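Thermophilic dibenzothiophene desulfurization enzyme C (Paenibacillus sp. A11-2, PDB 5XDC) probably catalyses the FMNH2- and O2-dependent oxidation of dibenzothiophene, via its 5-oxide, to the 5,5-dioxide, as a flavin monooxygenase of the DszC family. Local coordinates at residues L55-I59 with W70-Y74. Residues are numbered along the deposited sequence; the frame is centred on the assembly and turned at random.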
ATOM      1  N   LEU B  55     -22.486 -15.943 -28.491  1.00 14.76           N
ATOM      2  CA  LEU B  55     -22.759 -14.558 -28.870  1.00 15.86           C
ATOM      3  C   LEU B  55     -24.244 -14.231 -28.763  1.00 13.75           C
ATOM      4  O   LEU B  55     -24.609 -13.053 -28.684  1.00 15.27           O
ATOM      5  CB  LEU B  55     -22.255 -14.268 -30.287  1.00 15.25           C
ATOM      6  CG  LEU B  55     -20.745 -14.422 -30.518  1.00 17.23           C
ATOM      7  CD1 LEU B  55     -20.360 -14.470 -32.008  1.00 17.69           C
ATOM      8  CD2 LEU B  55     -19.961 -13.298 -29.832  1.00 14.10           C
ATOM      9  N   THR B  56     -25.110 -15.251 -28.739  1.00 16.26           N
ATOM     10  CA  THR B  56     -26.547 -15.057 -28.627  1.00 17.32           C
ATOM     11  C   THR B  56     -27.044 -15.181 -27.187  1.00 18.83           C
ATOM     12  O   THR B  56     -28.248 -15.322 -26.971  1.00 17.02           O
ATOM     13  CB  THR B  56     -27.295 -16.062 -29.514  1.00 15.78           C
ATOM     14  OG1 THR B  56     -27.227 -17.368 -28.940  1.00 15.54           O
ATOM     15  CG2 THR B  56     -26.700 -16.121 -30.917  1.00 17.28           C
ATOM     16  N   LEU B  57     -26.141 -15.112 -26.196  1.00 16.37           N
ATOM     17  CA  LEU B  57     -26.525 -15.350 -24.801  1.00 16.41           C
ATOM     18  C   LEU B  57     -27.720 -14.517 -24.364  1.00 16.69           C
ATOM     19  O   LEU B  57     -28.581 -15.008 -23.624  1.00 16.90           O
ATOM     20  CB  LEU B  57     -25.337 -15.081 -23.861  1.00 14.28           C
ATOM     21  CG  LEU B  57     -24.432 -16.291 -23.612  1.00 17.14           C
ATOM     22  CD1 LEU B  57     -23.083 -15.882 -23.012  1.00 17.08           C
ATOM     23  CD2 LEU B  57     -25.130 -17.285 -22.673  1.00 19.37           C
ATOM     24  N   LEU B  58     -27.778 -13.248 -24.756  1.00 14.66           N
ATOM     25  CA  LEU B  58     -28.794 -12.337 -24.243  1.00 15.66           C
ATOM     26  C   LEU B  58     -29.990 -12.179 -25.177  1.00 17.43           C
ATOM     27  O   LEU B  58     -30.947 -11.483 -24.814  1.00 22.08           O
ATOM     28  CB  LEU B  58     -28.193 -10.955 -23.955  1.00 16.12           C
ATOM     29  CG  LEU B  58     -27.183 -10.887 -22.805  1.00 15.85           C
ATOM     30  CD1 LEU B  58     -26.538  -9.509 -22.758  1.00 16.91           C
ATOM     31  CD2 LEU B  58     -27.835 -11.215 -21.472  1.00 17.64           C
ATOM     32  N   ILE B  59     -29.956 -12.775 -26.362  1.00 14.82           N
ATOM     33  CA  ILE B  59     -31.118 -12.750 -27.248  1.00 15.78           C
ATOM     34  C   ILE B  59     -32.139 -13.736 -26.688  1.00 14.47           C
ATOM     35  O   ILE B  59     -31.782 -14.849 -26.301  1.00 17.46           O
ATOM     36  CB  ILE B  59     -30.714 -13.103 -28.687  1.00 17.11           C
ATOM     37  CG1 ILE B  59     -29.817 -12.006 -29.280  1.00 16.34           C
ATOM     38  CG2 ILE B  59     -31.946 -13.298 -29.596  1.00 15.24           C
ATOM     39  CD1 ILE B  59     -29.167 -12.410 -30.595  1.00 17.58           C
ATOM     40  N   TRP B  70     -27.398 -11.627 -17.570  1.00 16.58           N
ATOM     41  CA  TRP B  70     -26.126 -10.921 -17.419  1.00 17.49           C
ATOM     42  C   TRP B  70     -25.171 -11.615 -16.452  1.00 16.16           C
ATOM     43  O   TRP B  70     -23.970 -11.702 -16.771  1.00 15.82           O
ATOM     44  CB  TRP B  70     -26.403  -9.475 -17.006  1.00 15.45           C
ATOM     45  CG  TRP B  70     -26.717  -8.584 -18.156  1.00 15.95           C
ATOM     46  CD1 TRP B  70     -27.931  -8.047 -18.481  1.00 17.11           C
ATOM     47  CD2 TRP B  70     -25.793  -8.112 -19.144  1.00 15.46           C
ATOM     48  NE1 TRP B  70     -27.815  -7.267 -19.601  1.00 17.32           N
ATOM     49  CE2 TRP B  70     -26.516  -7.299 -20.037  1.00 18.03           C
ATOM     50  CE3 TRP B  70     -24.427  -8.309 -19.362  1.00 16.81           C
ATOM     51  CZ2 TRP B  70     -25.917  -6.665 -21.117  1.00 15.68           C
ATOM     52  CZ3 TRP B  70     -23.831  -7.680 -20.444  1.00 14.24           C
ATOM     53  CH2 TRP B  70     -24.577  -6.882 -21.315  1.00 12.26           C
ATOM     54  N   PRO B  71     -25.604 -12.147 -15.301  1.00 17.47           N
ATOM     55  CA  PRO B  71     -24.666 -12.940 -14.483  1.00 17.91           C
ATOM     56  C   PRO B  71     -23.918 -14.020 -15.259  1.00 20.14           C
ATOM     57  O   PRO B  71     -22.704 -14.182 -15.090  1.00 17.78           O
ATOM     58  CB  PRO B  71     -25.589 -13.522 -13.396  1.00 18.20           C
ATOM     59  CG  PRO B  71     -26.594 -12.448 -13.190  1.00 19.60           C
ATOM     60  CD  PRO B  71     -26.861 -11.886 -14.581  1.00 19.41           C
ATOM     61  N   THR B  72     -24.611 -14.762 -16.127  1.00 16.92           N
ATOM     62  CA  THR B  72     -23.953 -15.767 -16.951  1.00 13.96           C
ATOM     63  C   THR B  72     -22.966 -15.134 -17.929  1.00 13.66           C
ATOM     64  O   THR B  72     -21.850 -15.638 -18.114  1.00 17.36           O
ATOM     65  CB  THR B  72     -25.011 -16.578 -17.704  1.00 18.81           C
ATOM     66  OG1 THR B  72     -25.826 -17.258 -16.738  1.00 20.68           O
ATOM     67  CG2 THR B  72     -24.370 -17.593 -18.619  1.00 19.03           C
ATOM     68  N   VAL B  73     -23.384 -14.063 -18.600  1.00 15.36           N
ATOM     69  CA  VAL B  73     -22.503 -13.354 -19.526  1.00 14.95           C
ATOM     70  C   VAL B  73     -21.230 -12.905 -18.811  1.00 12.29           C
ATOM     71  O   VAL B  73     -20.116 -13.144 -19.287  1.00 13.69           O
ATOM     72  CB  VAL B  73     -23.242 -12.156 -20.145  1.00 16.95           C
ATOM     73  CG1 VAL B  73     -22.286 -11.308 -20.972  1.00 14.75           C
ATOM     74  CG2 VAL B  73     -24.427 -12.629 -21.003  1.00 18.05           C
ATOM     75  N   TYR B  74     -21.385 -12.237 -17.673  1.00 14.98           N
ATOM     76  CA  TYR B  74     -20.221 -11.727 -16.952  1.00 12.25           C
ATOM     77  C   TYR B  74     -19.278 -12.855 -16.539  1.00 13.27           C
ATOM     78  O   TYR B  74     -18.051 -12.718 -16.641  1.00 15.04           O
ATOM     79  CB  TYR B  74     -20.677 -10.916 -15.739  1.00 13.57           C
ATOM     80  CG  TYR B  74     -21.231  -9.547 -16.062  1.00 12.69           C
ATOM     81  CD1 TYR B  74     -20.446  -8.593 -16.710  1.00 14.10           C
ATOM     82  CD2 TYR B  74     -22.531  -9.188 -15.707  1.00 12.86           C
ATOM     83  CE1 TYR B  74     -20.938  -7.330 -17.005  1.00 13.06           C
ATOM     84  CE2 TYR B  74     -23.027  -7.926 -15.974  1.00 11.91           C
ATOM     85  CZ  TYR B  74     -22.230  -6.995 -16.627  1.00 11.75           C
ATOM     86  OH  TYR B  74     -22.724  -5.752 -16.904  1.00 13.54           O
TER
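This is buried apolar packing between a tight turn and the start of a helix, inside the helical N-terminal domain of an acyl-CoA dehydrogenase-like fold. A type I beta turn from Thr56 to Ile59, closed by the hydrogen bond from Ile59 N to Thr56 O (3.1 Å), puts Leu57 and Leu58 at its two corners, both directed at the first turn of helix 70-83. Leu58 gives the larger share of the turn's covered surface (84 Å² against 50 Å² for Leu57): its CD1 lies over the six-membered ring of Trp70, 3.5 Å from the centroid and 19° off the normal, a CH-pi contact, while its CD2 sits 3.7 Å from Val73 CG2. Val73 CG2 is also 3.9 Å from Leu57 CB, so Val73 fits against both leucines. Leu57 CD2 also meets Thr72 CG2 at 4.1 Å; the Thr72 hydroxyl is hydrogen-bonded to Glu68. Backbone hydrogen bonds to Leu66, Gly67 and Glu68 also fix the turn. With aliphatic groups and an indole face meeting, the attraction between these two segments is dispersion and close fit.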